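Local structure of DNA ligase-like protein Rv0938/MT0965 (Mycobacterium tuberculosis, 4MKY) at residues 51-56 against 91-96. The protein probably repairs DNA double-strand breaks together with Ku by processing, gap-filling and ligating the ends, this chain being its N-terminal polymerase domain. Sequence-based numbering, arbitrary orientation.
Sequences PATRKR and TTYPII. With nucleotides of chain F.
Pro51 lays its CB over one face of the Tyr93 ring, 3.9 Å from the centroid and 28° off the ring normal, which meets the geometry of a CH-pi contact; the approach is displaced toward CG, 3.5 Å from Pro51 CB. One residue on, the backbone makes the hydrogen bond that joins the two segments: Ala52 N donates to Pro94 O at 2.9 Å with an N-H...O angle of 153°. The methyl of Ala52 then packs against Ile96, CB to CG1 4.1 Å. The Arg54 guanidinium meets the Pro94 ring, NH2 touching CD and CG. The arginine chain, bent at chi2 and chi3, folds the group back toward the residues before its strand, where NH2 donates to Ala52 O at 2.9 Å, only 2° out of the guanidinium plane. Held in this way, the group presents a face to Pro94, whose CG stands 3.1 Å above the plane, near its rim. Further out, Lys69 O accepts a second bond from Arg54 NH2, His86 NE2 pairs with Tyr93 OH, and Leu102 and Ile105 of helix 99-108 back Ile96. The end of the second arm of the beta-hairpin of strands 80-86 and 89-95 thus meets the residues leading into strand 53-56 almost at right angles. That strand leads toward the nucleic-acid site of this LigD primase-polymerase domain: Arg56 NH2 lies 2.7 Å from O4' of DG1 of chain F, and Lys55 probably binds the polymerase substrate.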
loop_
_atom_site.group_PDB
_atom_site.type_symbol
_atom_site.label_atom_id
_atom_site.label_comp_id
_atom_site.label_asym_id
_atom_site.label_seq_id
_atom_site.Cartn_x
_atom_site.Cartn_y
_atom_site.Cartn_z
ATOM N N PRO A 51 6.024 -19.539 -9.279
ATOM C CA PRO A 51 4.646 -19.785 -8.871
ATOM C C PRO A 51 3.743 -18.973 -9.779
ATOM O O PRO A 51 4.041 -17.814 -10.079
ATOM C CB PRO A 51 4.589 -19.218 -7.449
ATOM C CG PRO A 51 5.616 -18.147 -7.444
ATOM C CD PRO A 51 6.713 -18.627 -8.349
ATOM N N ALA A 52 2.695 -19.611 -10.280
ATOM C CA ALA A 52 1.785 -18.956 -11.205
ATOM C C ALA A 52 0.507 -18.519 -10.508
ATOM O O ALA A 52 -0.262 -19.357 -10.049
ATOM C CB ALA A 52 1.466 -19.898 -12.359
ATOM N N THR A 53 0.269 -17.216 -10.403
ATOM C CA THR A 53 -1.031 -16.735 -9.936
ATOM C C THR A 53 -1.978 -16.590 -11.129
ATOM O O THR A 53 -1.561 -16.133 -12.193
ATOM C CB THR A 53 -0.939 -15.379 -9.224
ATOM O OG1 THR A 53 -0.352 -15.552 -7.936
ATOM C CG2 THR A 53 -2.311 -14.816 -9.017
ATOM N N ARG A 54 -3.216 -17.054 -10.977
ATOM C CA ARG A 54 -4.183 -16.993 -12.065
ATOM C C ARG A 54 -5.273 -15.987 -11.783
ATOM O O ARG A 54 -5.825 -15.942 -10.677
ATOM C CB ARG A 54 -4.860 -18.359 -12.269
ATOM C CG ARG A 54 -4.062 -19.359 -13.100
ATOM C CD ARG A 54 -3.985 -20.711 -12.402
ATOM N NE ARG A 54 -3.107 -20.632 -11.236
ATOM C CZ ARG A 54 -3.427 -21.020 -10.002
ATOM N NH1 ARG A 54 -4.551 -21.647 -9.770
ATOM N NH2 ARG A 54 -2.576 -20.821 -9.003
ATOM N N LYS A 55 -5.628 -15.221 -12.812
ATOM C CA LYS A 55 -6.900 -14.519 -12.806
ATOM C C LYS A 55 -7.825 -15.164 -13.837
ATOM O O LYS A 55 -7.555 -15.141 -15.037
ATOM C CB LYS A 55 -6.706 -13.037 -13.077
ATOM C CG LYS A 55 -7.868 -12.193 -12.587
ATOM C CD LYS A 55 -7.506 -10.724 -12.553
ATOM C CE LYS A 55 -8.710 -9.907 -12.089
ATOM N NZ LYS A 55 -8.387 -8.438 -12.116
ATOM N N ARG A 56 -8.908 -15.770 -13.377
ATOM C CA ARG A 56 -9.739 -16.549 -14.300
ATOM C C ARG A 56 -11.109 -15.928 -14.574
ATOM O O ARG A 56 -11.834 -15.558 -13.644
ATOM C CB ARG A 56 -9.885 -17.972 -13.776
ATOM C CG ARG A 56 -8.593 -18.538 -13.194
ATOM C CD ARG A 56 -8.827 -19.854 -12.506
ATOM N NE ARG A 56 -9.740 -20.673 -13.297
ATOM C CZ ARG A 56 -10.304 -21.789 -12.856
ATOM N NH1 ARG A 56 -10.027 -22.230 -11.630
ATOM N NH2 ARG A 56 -11.158 -22.437 -13.636
ATOM N N THR A 91 0.420 -21.539 1.203
ATOM C CA THR A 91 -0.070 -21.675 -0.164
ATOM C C THR A 91 0.868 -22.516 -1.003
ATOM O O THR A 91 2.065 -22.270 -1.032
ATOM C CB THR A 91 -0.207 -20.310 -0.869
ATOM O OG1 THR A 91 -0.942 -19.410 -0.032
ATOM C CG2 THR A 91 -0.925 -20.465 -2.195
ATOM N N THR A 92 0.313 -23.443 -1.768
ATOM C CA THR A 92 1.122 -24.197 -2.703
ATOM C C THR A 92 0.624 -23.949 -4.124
ATOM O O THR A 92 -0.523 -24.241 -4.451
ATOM C CB THR A 92 1.140 -25.695 -2.358
ATOM O OG1 THR A 92 0.469 -26.432 -3.382
ATOM C CG2 THR A 92 0.479 -25.959 -1.001
ATOM N N TYR A 93 1.462 -23.287 -4.913
ATOM C CA TYR A 93 1.119 -22.815 -6.242
ATOM C C TYR A 93 1.434 -23.899 -7.240
ATOM O O TYR A 93 2.309 -24.733 -6.980
ATOM C CB TYR A 93 2.006 -21.611 -6.597
ATOM C CG TYR A 93 1.831 -20.408 -5.712
ATOM C CD1 TYR A 93 2.369 -20.387 -4.436
ATOM C CD2 TYR A 93 1.147 -19.278 -6.163
ATOM C CE1 TYR A 93 2.197 -19.298 -3.617
ATOM C CE2 TYR A 93 0.976 -18.178 -5.346
ATOM C CZ TYR A 93 1.514 -18.197 -4.077
ATOM O OH TYR A 93 1.288 -17.156 -3.217
ATOM N N PRO A 94 0.846 -23.788 -8.447
ATOM C CA PRO A 94 1.305 -24.487 -9.638
ATOM C C PRO A 94 2.492 -23.754 -10.283
ATOM O O PRO A 94 2.502 -22.527 -10.361
ATOM C CB PRO A 94 0.106 -24.399 -10.579
ATOM C CG PRO A 94 -0.584 -23.145 -10.177
ATOM C CD PRO A 94 -0.410 -23.056 -8.686
ATOM N N ILE A 95 3.459 -24.508 -10.793
ATOM C CA ILE A 95 4.435 -23.931 -11.684
ATOM C C ILE A 95 4.099 -24.400 -13.084
ATOM O O ILE A 95 3.878 -25.594 -13.294
ATOM C CB ILE A 95 5.848 -24.435 -11.378
ATOM C CG1 ILE A 95 6.210 -24.169 -9.917
ATOM C CG2 ILE A 95 6.842 -23.759 -12.308
ATOM C CD1 ILE A 95 7.432 -24.915 -9.426
ATOM N N ILE A 96 3.989 -23.466 -14.025
ATOM C CA ILE A 96 3.799 -23.844 -15.426
ATOM C C ILE A 96 5.162 -24.020 -16.087
ATOM O O ILE A 96 6.003 -23.120 -16.032
ATOM C CB ILE A 96 3.037 -22.771 -16.199
ATOM C CG1 ILE A 96 1.684 -22.502 -15.545
ATOM C CG2 ILE A 96 2.916 -23.181 -17.654
ATOM C CD1 ILE A 96 0.693 -23.638 -15.755
ATOM O OP3 DG F 1 -15.551 -21.318 -18.542
ATOM P P DG F 1 -15.375 -22.754 -18.889
ATOM O OP1 DG F 1 -15.230 -22.852 -20.374
ATOM O OP2 DG F 1 -16.401 -23.566 -18.192
ATOM O "O5'" DG F 1 -13.983 -23.122 -18.212
ATOM C "C5'" DG F 1 -13.748 -22.830 -16.825
ATOM C "C4'" DG F 1 -13.180 -24.054 -16.148
ATOM O "O4'" DG F 1 -13.131 -23.849 -14.722
ATOM C "C3'" DG F 1 -14.028 -25.304 -16.320
ATOM O "O3'" DG F 1 -13.137 -26.375 -16.032
ATOM C "C2'" DG F 1 -15.068 -25.128 -15.230
ATOM C "C1'" DG F 1 -14.286 -24.418 -14.115
ATOM N N9 DG F 1 -15.011 -23.326 -13.475
ATOM C C8 DG F 1 -15.889 -22.470 -14.092
ATOM N N7 DG F 1 -16.245 -21.468 -13.335
ATOM C C5 DG F 1 -15.512 -21.641 -12.170
ATOM C C6 DG F 1 -15.506 -20.885 -10.969
ATOM O O6 DG F 1 -16.126 -19.846 -10.709
ATOM N N1 DG F 1 -14.649 -21.435 -10.022
ATOM C C2 DG F 1 -13.887 -22.562 -10.208
ATOM N N2 DG F 1 -13.089 -22.909 -9.187
ATOM N N3 DG F 1 -13.892 -23.285 -11.319
ATOM C C4 DG F 1 -14.739 -22.781 -12.242
#